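Local coordinates for BF1531-like N-terminal domain-containing protein (Bacteroides fragilis, PDB 3SLR), which is of unknown function but binds magnesium and may be a hydrolase acting on ester bonds, seen here as its N-terminal part with an FkbH-type and a phosphatase domain, at residues A[145-148]-A[149-153]; A[174-177]-A[178-182]. All coordinates share one frame; numbering follows the deposited sequence. Where two conformers were deposited one is given.

Contact 1. Residues A[145-148]-A[149-153]; sequences SSFT and YQLTK
S146, F147 and T148 give their carbonyl oxygens to the amides of Q150, L151 and T152, four residues further on, and so form the first turn of helix 147-164. S146 sits just before the helix as its N-cap. Its chi1 of 75° swings OG forward over the helix start, where it accepts from Y149 N over 3.1 Å. The bond is fairly straight, 162° at the hydrogen. S146 OG also lies 3.4 Å from Y149 CB. Its single proton can go to A140 O or be shared with V143 O, so this buried hydroxyl links the preceding loop to the helix start. The Q150 chain curls back, and its CG passes 3.4 Å from S146 O. Its amide then joins A105 N through OE1 and Q144 O through NE2. T148 O takes two bonds from one residue: T152 OG1 at 2.7 Å and T152 N at 3.1 Å. They arrive from opposite faces of the carbonyl plane. T152 OG1 can fold back to this oxygen because it stands anti to its own carbonyl carbon, chi1 -56°. F147 and L151 run alongside each other off the buried flank. F147 CE2 is 4.0 Å from L151 CD2, and F147 CZ is 4.1 Å from L151 CD1, ordinary apolar contacts one turn apart. The F147 ring also meets H93 edge-to-face and packs on L90, so this pair faces helix 86-94. T152, by contrast, is exposed. The whole is a serine N-cap on an amphipathic helix start. That helix follows the long loop after strand 122-126 in the FkbH N-terminal domain, a member of the SGNH-hydrolase clan.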
ATOM      1  N   SER A 145     -18.867  23.922   9.219  1.00 16.36           N
ATOM      2  CA  SER A 145     -18.383  23.565  10.550  1.00 18.15           C
ATOM      3  C   SER A 145     -18.598  22.084  10.872  1.00 16.48           C
ATOM      4  O   SER A 145     -18.198  21.627  11.940  1.00 16.75           O
ATOM      5  CB  SER A 145     -19.078  24.422  11.612  1.00 19.47           C
ATOM      6  OG  SER A 145     -20.474  24.176  11.597  1.00 18.46           O
ATOM      7  N   SER A 146     -19.238  21.341   9.969  1.00 15.78           N
ATOM      8  CA  SER A 146     -19.531  19.926  10.233  1.00 15.68           C
ATOM      9  C   SER A 146     -18.246  19.110  10.233  1.00 13.98           C
ATOM     10  O   SER A 146     -17.254  19.504   9.603  1.00 13.51           O
ATOM     11  CB  SER A 146     -20.514  19.346   9.211  1.00 15.82           C
ATOM     12  OG  SER A 146     -19.899  19.114   7.959  1.00 16.31           O
ATOM     13  N   PHE A 147     -18.253  17.977  10.936  1.00 13.39           N
ATOM     14  CA  PHE A 147     -17.058  17.137  10.984  1.00 13.88           C
ATOM     15  C   PHE A 147     -16.756  16.570   9.605  1.00 15.28           C
ATOM     16  O   PHE A 147     -15.599  16.479   9.212  1.00 13.89           O
ATOM     17  CB  PHE A 147     -17.186  16.001  12.001  1.00 14.60           C
ATOM     18  CG  PHE A 147     -15.889  15.251  12.244  1.00 13.15           C
ATOM     19  CD1 PHE A 147     -14.864  15.832  12.976  1.00 14.76           C
ATOM     20  CD2 PHE A 147     -15.697  13.975  11.733  1.00 14.57           C
ATOM     21  CE1 PHE A 147     -13.669  15.152  13.205  1.00 13.85           C
ATOM     22  CE2 PHE A 147     -14.503  13.288  11.953  1.00 13.73           C
ATOM     23  CZ  PHE A 147     -13.496  13.871  12.696  1.00 15.70           C
ATOM     24  N   THR A 148     -17.796  16.183   8.876  1.00 14.52           N
ATOM     25  CA  THR A 148     -17.614  15.630   7.530  1.00 15.37           C
ATOM     26  C   THR A 148     -16.954  16.627   6.581  1.00 15.22           C
ATOM     27  O   THR A 148     -16.023  16.272   5.852  1.00 16.61           O
ATOM     28  CB  THR A 148     -18.939  15.127   6.967  1.00 15.84           C
ATOM     29  OG1 THR A 148     -19.242  13.858   7.568  1.00 18.54           O
ATOM     30  CG2 THR A 148     -18.857  14.951   5.461  1.00 17.06           C
ATOM     31  N   TYR A 149     -17.404  17.878   6.605  1.00 15.51           N
ATOM     32  CA  TYR A 149     -16.755  18.903   5.791  1.00 13.66           C
ATOM     33  C   TYR A 149     -15.293  19.149   6.202  1.00 14.30           C
ATOM     34  O   TYR A 149     -14.400  19.144   5.357  1.00 16.03           O
ATOM     35  CB  TYR A 149     -17.535  20.218   5.766  1.00 15.73           C
ATOM     36  CG  TYR A 149     -16.925  21.188   4.785  1.00 17.15           C
ATOM     37  CD1 TYR A 149     -17.244  21.124   3.429  1.00 19.08           C
ATOM     38  CD2 TYR A 149     -15.988  22.124   5.193  1.00 17.41           C
ATOM     39  CE1 TYR A 149     -16.664  21.994   2.518  1.00 24.06           C
ATOM     40  CE2 TYR A 149     -15.420  23.012   4.292  1.00 19.36           C
ATOM     41  CZ  TYR A 149     -15.757  22.942   2.953  1.00 23.29           C
ATOM     42  OH  TYR A 149     -15.187  23.809   2.034  1.00 21.62           O
ATOM     43  N   GLN A 150     -15.055  19.361   7.494  1.00 13.68           N
ATOM     44  CA  GLN A 150     -13.707  19.630   7.980  1.00 15.59           C
ATOM     45  C   GLN A 150     -12.743  18.494   7.660  1.00 15.74           C
ATOM     46  O   GLN A 150     -11.592  18.733   7.286  1.00 15.51           O
ATOM     47  CB  GLN A 150     -13.727  19.942   9.474  1.00 14.33           C
ATOM     48  CG  GLN A 150     -14.364  21.295   9.760  1.00 16.22           C
ATOM     49  CD  GLN A 150     -13.537  22.434   9.182  1.00 18.35           C
ATOM     50  OE1 GLN A 150     -12.311  22.470   9.349  1.00 16.89           O
ATOM     51  NE2 GLN A 150     -14.198  23.358   8.486  1.00 17.20           N
ATOM     52  N   LEU A 151     -13.208  17.256   7.799  1.00 13.80           N
ATOM     53  CA  LEU A 151     -12.333  16.114   7.520  1.00 14.01           C
ATOM     54  C   LEU A 151     -11.991  15.990   6.032  1.00 14.46           C
ATOM     55  O   LEU A 151     -10.870  15.666   5.671  1.00 14.08           O
ATOM     56  CB  LEU A 151     -12.951  14.811   8.031  1.00 13.62           C
ATOM     57  CG  LEU A 151     -11.865  13.771   8.312  1.00 16.84           C
ATOM     58  CD1 LEU A 151     -11.045  14.273   9.486  1.00 18.50           C
ATOM     59  CD2 LEU A 151     -12.448  12.406   8.640  1.00 18.51           C
ATOM     60  N   THR A 152     -12.969  16.247   5.177  1.00 13.84           N
ATOM     61  CA  THR A 152     -12.769  16.211   3.735  1.00 14.74           C
ATOM     62  C   THR A 152     -11.779  17.290   3.289  1.00 14.08           C
ATOM     63  O   THR A 152     -10.878  17.034   2.487  1.00 16.74           O
ATOM     64  CB  THR A 152     -14.116  16.373   3.013  1.00 17.06           C
ATOM     65  OG1 THR A 152     -15.015  15.362   3.480  1.00 20.85           O
ATOM     66  CG2 THR A 152     -13.946  16.251   1.485  1.00 16.10           C
ATOM     67  N   LYS A 153     -11.941  18.489   3.830  1.00 14.86           N
ATOM     68  CA  LYS A 153     -10.981  19.572   3.616  1.00 17.10           C
ATOM     69  C   LYS A 153      -9.587  19.165   4.107  1.00 17.47           C
ATOM     70  O   LYS A 153      -8.586  19.321   3.395  1.00 16.82           O
ATOM     71  CB  LYS A 153     -11.448  20.843   4.348  1.00 17.93           C
ATOM     72  CG  LYS A 153     -10.419  21.975   4.373  1.00 21.83           C
ATOM     73  CD  LYS A 153     -10.990  23.218   5.067  1.00 22.72           C
ATOM     74  CE  LYS A 153      -9.912  24.273   5.321  1.00 23.01           C
ATOM     75  NZ  LYS A 153     -10.482  25.504   5.961  1.00 22.49           N
TER

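Contact 2. Residues A[174-177]-A[178-182]; sequences AGIS and AKYGR
I176 and Y180 carry the packed side of this last turn of helix 173-180. Their side chains cross at a slant, with I176 CG2 4.2 Å from Y180 CD1. The Y180 ring also turns its edge to I176 O, which lies near the ring plane and 3.3 Å from CD1. That same oxygen accepts two weak bonds. One, of 3-10 type, comes from K179 N at 3.2 Å and is bent to 134° at the hydrogen. The other comes from Y180 N at 3.4 Å, nearly straight at 167°. Regular four-apart bonds flank the spot: A178 N to A174 O at 2.9 Å, and G181 N to S177 O at 2.6 Å. I176 is buried against I205, I206 and R209 of helix 203-217, and the Y180 ring meets that of F184. The other side is solvent-facing. A178 offers only a methyl, its CB 3.5 Å from A174 O. The chains of K179 and R182 lead away from the turn. K179 runs extended as far as its last bend, and its NZ makes a salt bridge with E365. G181 has a positive phi of 90°, which glycine, with no side chain, adopts easily. It ends one helix and stands at the N-cap position of the next, 182-185: a glycine-terminated helix C-terminus at a helix-to-helix break.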
ATOM      1  N   ALA A 174      -6.883   6.228   5.035  1.00 11.66           N
ATOM      2  CA  ALA A 174      -8.242   6.477   4.553  1.00 14.59           C
ATOM      3  C   ALA A 174      -8.619   5.526   3.415  1.00 16.05           C
ATOM      4  O   ALA A 174      -9.691   4.916   3.436  1.00 14.73           O
ATOM      5  CB  ALA A 174      -8.407   7.939   4.114  1.00 13.05           C
ATOM      6  N   GLY A 175      -7.732   5.390   2.432  1.00 12.92           N
ATOM      7  CA  GLY A 175      -7.994   4.518   1.296  1.00 12.59           C
ATOM      8  C   GLY A 175      -7.994   3.053   1.708  1.00 14.56           C
ATOM      9  O   GLY A 175      -8.774   2.249   1.195  1.00 12.42           O
ATOM     10  N   ILE A 176      -7.082   2.700   2.610  1.00 14.63           N
ATOM     11  CA  ILE A 176      -7.031   1.350   3.155  1.00 14.32           C
ATOM     12  C   ILE A 176      -8.369   1.025   3.829  1.00 12.89           C
ATOM     13  O   ILE A 176      -8.986  -0.013   3.564  1.00 13.42           O
ATOM     14  CB  ILE A 176      -5.875   1.227   4.189  1.00 13.29           C
ATOM     15  CG1 ILE A 176      -4.530   1.445   3.497  1.00 15.07           C
ATOM     16  CG2 ILE A 176      -5.915  -0.124   4.908  1.00 14.35           C
ATOM     17  CD1 ILE A 176      -3.387   1.727   4.464  1.00 13.87           C
ATOM     18  N   SER A 177      -8.806   1.916   4.711  0.52 14.04           N
ATOM     19  CA  SER A 177     -10.027   1.709   5.478  0.52 13.44           C
ATOM     20  C   SER A 177     -11.278   1.694   4.594  0.52 13.25           C
ATOM     21  O   SER A 177     -12.256   1.006   4.904  0.52 12.82           O
ATOM     22  CB  SER A 177     -10.154   2.782   6.562  0.52 12.62           C
ATOM     23  OG  SER A 177      -9.100   2.686   7.507  0.52 14.29           O
ATOM     24  N   ALA A 178     -11.258   2.464   3.507  1.00 12.43           N
ATOM     25  CA  ALA A 178     -12.405   2.479   2.580  1.00 11.71           C
ATOM     26  C   ALA A 178     -12.680   1.076   2.041  1.00 13.16           C
ATOM     27  O   ALA A 178     -13.819   0.717   1.794  1.00 13.70           O
ATOM     28  CB  ALA A 178     -12.193   3.459   1.431  1.00 11.47           C
ATOM     29  N   LYS A 179     -11.635   0.279   1.849  1.00 13.12           N
ATOM     30  CA  LYS A 179     -11.821  -1.089   1.365  1.00 11.81           C
ATOM     31  C   LYS A 179     -12.359  -2.028   2.445  1.00 13.28           C
ATOM     32  O   LYS A 179     -13.359  -2.703   2.245  1.00 16.59           O
ATOM     33  CB  LYS A 179     -10.498  -1.649   0.801  1.00 12.29           C
ATOM     34  CG  LYS A 179     -10.589  -3.121   0.386  1.00 14.88           C
ATOM     35  CD  LYS A 179      -9.324  -3.602  -0.332  1.00 15.66           C
ATOM     36  CE  LYS A 179      -9.260  -5.135  -0.368  1.00 17.60           C
ATOM     37  NZ  LYS A 179     -10.388  -5.759  -1.094  1.00 17.91           N
ATOM     38  N   TYR A 180     -11.687  -2.078   3.595  1.00 12.65           N
ATOM     39  CA  TYR A 180     -12.052  -3.026   4.642  1.00 14.21           C
ATOM     40  C   TYR A 180     -13.256  -2.562   5.463  1.00 14.11           C
ATOM     41  O   TYR A 180     -14.019  -3.383   5.970  1.00 15.68           O
ATOM     42  CB  TYR A 180     -10.875  -3.243   5.593  1.00 12.98           C
ATOM     43  CG  TYR A 180      -9.707  -3.940   4.939  1.00 15.24           C
ATOM     44  CD1 TYR A 180      -8.663  -3.211   4.378  1.00 15.40           C
ATOM     45  CD2 TYR A 180      -9.660  -5.326   4.861  1.00 18.27           C
ATOM     46  CE1 TYR A 180      -7.593  -3.857   3.769  1.00 18.66           C
ATOM     47  CE2 TYR A 180      -8.596  -5.978   4.260  1.00 22.15           C
ATOM     48  CZ  TYR A 180      -7.568  -5.238   3.717  1.00 23.53           C
ATOM     49  OH  TYR A 180      -6.512  -5.895   3.121  1.00 24.29           O
ATOM     50  N   GLY A 181     -13.397  -1.249   5.613  1.00 12.03           N
ATOM     51  CA  GLY A 181     -14.486  -0.687   6.404  1.00 13.26           C
ATOM     52  C   GLY A 181     -14.116  -0.512   7.866  1.00 14.96           C
ATOM     53  O   GLY A 181     -13.401  -1.332   8.442  1.00 14.16           O
ATOM     54  N   ARG A 182     -14.625   0.553   8.475  1.00 13.86           N
ATOM     55  CA  ARG A 182     -14.387   0.794   9.890  1.00 14.58           C
ATOM     56  C   ARG A 182     -14.934  -0.360  10.734  1.00 13.99           C
ATOM     57  O   ARG A 182     -14.375  -0.682  11.770  1.00 14.48           O
ATOM     58  CB  ARG A 182     -14.985   2.134  10.321  1.00 11.34           C
ATOM     59  CG  ARG A 182     -14.661   2.500  11.781  1.00 11.67           C
ATOM     60  CD  ARG A 182     -15.070   3.929  12.131  1.00 13.36           C
ATOM     61  NE  ARG A 182     -16.524   4.094  12.193  1.00 13.80           N
ATOM     62  CZ  ARG A 182     -17.276   4.595  11.222  1.00 15.94           C
ATOM     63  NH1 ARG A 182     -16.733   4.976  10.068  1.00 15.37           N
ATOM     64  NH2 ARG A 182     -18.591   4.694  11.392  1.00 13.15           N
TER

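Overall arrangement
Both contacts are local turns of helix, so neither closes a long loop, and along the chain they follow in series without nesting or crossing. The chain leaves strand 122-126, runs through a long loop and enters helix 147-164 at contact 1. The helix leads to strand 168-171, an edge of the five-stranded parallel sheet and next to 122-126, which makes a beta-alpha-beta unit. Contact 2 then ends the helix that follows this strand. The centres are about 18 Å apart and the nearest atoms about 8 Å. Contact 1 ties the start of its helix to helices 86-94 and 104-118. Contact 2 faces helix 203-217. The magnesium site is elsewhere, in the phosphatase domain.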